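Local atomic coordinates of enoyl-CoA hydratase (Thermus thermophilus, PDB entry 1WZ8), a protein that probably catalyses the reversible addition of water to the double bond of enoyl-CoA thioesters, as a hexameric member of the crotonase family. Residues E53-V58 / F103-V108. Numbering follows the deposited sequence.
Sequences EGVRAV and FPRPVV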
ATOM      1  N   GLU A  53       4.682  -2.491 -35.247  1.00 31.96           N
ATOM      2  CA  GLU A  53       4.893  -3.931 -35.205  1.00 32.11           C
ATOM      3  C   GLU A  53       6.366  -4.267 -35.374  1.00 30.22           C
ATOM      4  O   GLU A  53       7.083  -3.596 -36.116  1.00 30.83           O
ATOM      5  CB  GLU A  53       4.094  -4.622 -36.315  1.00 35.12           C
ATOM      6  CG  GLU A  53       2.597  -4.684 -36.069  1.00 39.72           C
ATOM      7  CD  GLU A  53       1.863  -5.460 -37.146  1.00 42.87           C
ATOM      8  OE1 GLU A  53       2.267  -6.609 -37.436  1.00 43.96           O
ATOM      9  OE2 GLU A  53       0.878  -4.925 -37.699  1.00 44.86           O
ATOM     10  N   GLY A  54       6.814  -5.305 -34.677  1.00 26.92           N
ATOM     11  CA  GLY A  54       8.199  -5.716 -34.796  1.00 25.28           C
ATOM     12  C   GLY A  54       9.151  -5.176 -33.749  1.00 21.82           C
ATOM     13  O   GLY A  54      10.318  -5.558 -33.727  1.00 22.04           O
ATOM     14  N   VAL A  55       8.681  -4.283 -32.884  1.00 19.84           N
ATOM     15  CA  VAL A  55       9.557  -3.741 -31.850  1.00 17.86           C
ATOM     16  C   VAL A  55       9.727  -4.776 -30.740  1.00 16.76           C
ATOM     17  O   VAL A  55       8.747  -5.209 -30.131  1.00 16.38           O
ATOM     18  CB  VAL A  55       8.982  -2.444 -31.232  1.00 17.26           C
ATOM     19  CG1 VAL A  55       9.884  -1.963 -30.096  1.00 16.49           C
ATOM     20  CG2 VAL A  55       8.871  -1.364 -32.294  1.00 16.66           C
ATOM     21  N   ARG A  56      10.970  -5.179 -30.486  1.00 14.71           N
ATOM     22  CA  ARG A  56      11.250  -6.147 -29.431  1.00 14.30           C
ATOM     23  C   ARG A  56      12.024  -5.462 -28.305  1.00 13.47           C
ATOM     24  O   ARG A  56      12.067  -5.949 -27.178  1.00 13.75           O
ATOM     25  CB  ARG A  56      12.030  -7.347 -29.993  1.00 13.52           C
ATOM     26  CG  ARG A  56      11.228  -8.153 -31.028  1.00 13.72           C
ATOM     27  CD  ARG A  56      12.029  -9.306 -31.636  1.00 14.42           C
ATOM     28  NE  ARG A  56      12.177 -10.450 -30.736  1.00 15.92           N
ATOM     29  CZ  ARG A  56      11.260 -11.397 -30.551  1.00 17.02           C
ATOM     30  NH1 ARG A  56      10.102 -11.358 -31.202  1.00 16.47           N
ATOM     31  NH2 ARG A  56      11.506 -12.396 -29.715  1.00 15.37           N
ATOM     32  N   ALA A  57      12.624  -4.319 -28.624  1.00 12.56           N
ATOM     33  CA  ALA A  57      13.369  -3.532 -27.645  1.00 12.69           C
ATOM     34  C   ALA A  57      13.567  -2.123 -28.184  1.00 13.12           C
ATOM     35  O   ALA A  57      13.722  -1.930 -29.391  1.00 14.97           O
ATOM     36  CB  ALA A  57      14.725  -4.175 -27.356  1.00 13.23           C
ATOM     37  N   VAL A  58      13.541  -1.142 -27.289  1.00 12.29           N
ATOM     38  CA  VAL A  58      13.739   0.250 -27.671  1.00 11.23           C
ATOM     39  C   VAL A  58      15.070   0.745 -27.112  1.00 12.19           C
ATOM     40  O   VAL A  58      15.414   0.477 -25.958  1.00 11.85           O
ATOM     41  CB  VAL A  58      12.595   1.140 -27.141  1.00 12.18           C
ATOM     42  CG1 VAL A  58      12.932   2.616 -27.343  1.00 12.33           C
ATOM     43  CG2 VAL A  58      11.301   0.794 -27.870  1.00 12.14           C
ATOM     44  N   PHE A 103       5.388   0.966 -21.366  1.00 12.79           N
ATOM     45  CA  PHE A 103       5.586   0.464 -22.718  1.00 13.13           C
ATOM     46  C   PHE A 103       5.832  -1.031 -22.526  1.00 11.98           C
ATOM     47  O   PHE A 103       6.556  -1.423 -21.620  1.00 11.15           O
ATOM     48  CB  PHE A 103       6.803   1.117 -23.368  1.00 14.02           C
ATOM     49  CG  PHE A 103       6.964   0.765 -24.814  1.00 14.74           C
ATOM     50  CD1 PHE A 103       6.002   1.152 -25.742  1.00 16.27           C
ATOM     51  CD2 PHE A 103       8.048   0.010 -25.244  1.00 14.06           C
ATOM     52  CE1 PHE A 103       6.114   0.787 -27.082  1.00 17.73           C
ATOM     53  CE2 PHE A 103       8.171  -0.361 -26.585  1.00 14.79           C
ATOM     54  CZ  PHE A 103       7.202   0.026 -27.504  1.00 15.71           C
ATOM     55  N   PRO A 104       5.232  -1.886 -23.372  1.00 12.87           N
ATOM     56  CA  PRO A 104       5.425  -3.335 -23.218  1.00 13.23           C
ATOM     57  C   PRO A 104       6.811  -3.932 -23.449  1.00 12.70           C
ATOM     58  O   PRO A 104       7.152  -4.952 -22.840  1.00 12.76           O
ATOM     59  CB  PRO A 104       4.381  -3.924 -24.164  1.00 15.14           C
ATOM     60  CG  PRO A 104       4.280  -2.880 -25.239  1.00 19.22           C
ATOM     61  CD  PRO A 104       4.271  -1.595 -24.451  1.00 14.23           C
ATOM     62  N   ARG A 105       7.608  -3.319 -24.317  1.00 10.30           N
ATOM     63  CA  ARG A 105       8.940  -3.842 -24.610  1.00 10.77           C
ATOM     64  C   ARG A 105      10.028  -3.207 -23.747  1.00 10.28           C
ATOM     65  O   ARG A 105       9.882  -2.084 -23.262  1.00  8.44           O
ATOM     66  CB  ARG A 105       9.285  -3.620 -26.089  1.00 10.61           C
ATOM     67  CG  ARG A 105       8.150  -3.921 -27.044  1.00 13.93           C
ATOM     68  CD  ARG A 105       7.588  -5.309 -26.804  1.00 14.02           C
ATOM     69  NE  ARG A 105       6.280  -5.472 -27.427  1.00 16.79           N
ATOM     70  CZ  ARG A 105       5.464  -6.491 -27.183  1.00 17.97           C
ATOM     71  NH1 ARG A 105       5.827  -7.439 -26.327  1.00 18.46           N
ATOM     72  NH2 ARG A 105       4.280  -6.553 -27.778  1.00 20.42           N
ATOM     73  N   PRO A 106      11.134  -3.935 -23.534  1.00 10.41           N
ATOM     74  CA  PRO A 106      12.244  -3.420 -22.729  1.00 10.27           C
ATOM     75  C   PRO A 106      12.826  -2.181 -23.390  1.00 11.53           C
ATOM     76  O   PRO A 106      12.925  -2.114 -24.616  1.00 12.30           O
ATOM     77  CB  PRO A 106      13.237  -4.581 -22.723  1.00 11.20           C
ATOM     78  CG  PRO A 106      12.336  -5.785 -22.808  1.00 10.55           C
ATOM     79  CD  PRO A 106      11.343  -5.355 -23.869  1.00 11.64           C
ATOM     80  N   VAL A 107      13.201  -1.205 -22.570  1.00 10.08           N
ATOM     81  CA  VAL A 107      13.775   0.045 -23.053  1.00  9.68           C
ATOM     82  C   VAL A 107      15.176   0.192 -22.477  1.00 10.25           C
ATOM     83  O   VAL A 107      15.379   0.046 -21.275  1.00 10.47           O
ATOM     84  CB  VAL A 107      12.915   1.256 -22.613  1.00 10.56           C
ATOM     85  CG1 VAL A 107      13.564   2.564 -23.073  1.00 11.76           C
ATOM     86  CG2 VAL A 107      11.511   1.126 -23.179  1.00  9.48           C
ATOM     87  N   VAL A 108      16.140   0.474 -23.347  1.00  9.73           N
ATOM     88  CA  VAL A 108      17.525   0.643 -22.945  1.00 10.39           C
ATOM     89  C   VAL A 108      17.947   2.075 -23.254  1.00 10.51           C
ATOM     90  O   VAL A 108      17.582   2.618 -24.294  1.00 10.27           O
ATOM     91  CB  VAL A 108      18.458  -0.308 -23.734  1.00 10.89           C
ATOM     92  CG1 VAL A 108      19.909  -0.089 -23.311  1.00 12.90           C
ATOM     93  CG2 VAL A 108      18.041  -1.758 -23.512  1.00 10.00           C
TER
HETATM   94  O   HOH W   1       6.029  -4.855 -30.473  1.00 35.72           O
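Val58 and Val107 pair where two neighbouring parallel strands of the crotonase-fold sheet, 57-62 and 107-111, begin side by side. Two nearly straight backbone bonds bracket Val107: Val58 N donates to Pro106 O (2.9 Å), and Val108 N donates to Val58 O (2.7 Å). Weaker CA-H...O contacts, Ala57 CA to Pro106 O and Val107 CA to Val58 O, fall on the same two carbonyls. On the sheet face that Val58 and Val107 share, Val58 sends CG2, anti to its own carbonyl carbon, against CE2 of Phe103 at 3.6 Å, the two side chains meeting at about a right angle. Val55 CG1 comes to the edge of that ring near its plane, 4.2 Å from CE2, and Pro104 CD lies over the rim of one face. Ahead of the strands, the Arg105 chain crosses Val55 obliquely: CG lies 3.4 Å from Val55 O, and the bend at chi2 (-53°) brings CD to 3.5 Å from that oxygen. A water donates to Val55 O (2.8 Å) and weakly accepts from Arg105 NE, bridging the two loops. Arg56 starts away from the other segment at CB; its NE and NH2 hydrogen-bond to Ala207 O and Gly209 O of the same chain, NH1 to Pro264 O of a second subunit. Strands 21-26 and 128-132 flank the pair; Trp46 of helix 36-49 meets the Phe103 ring edge-to-face and touches Val58 and Val107, while Leu206 of helix 195-207 packs on Ala57, Pro106 and Val108.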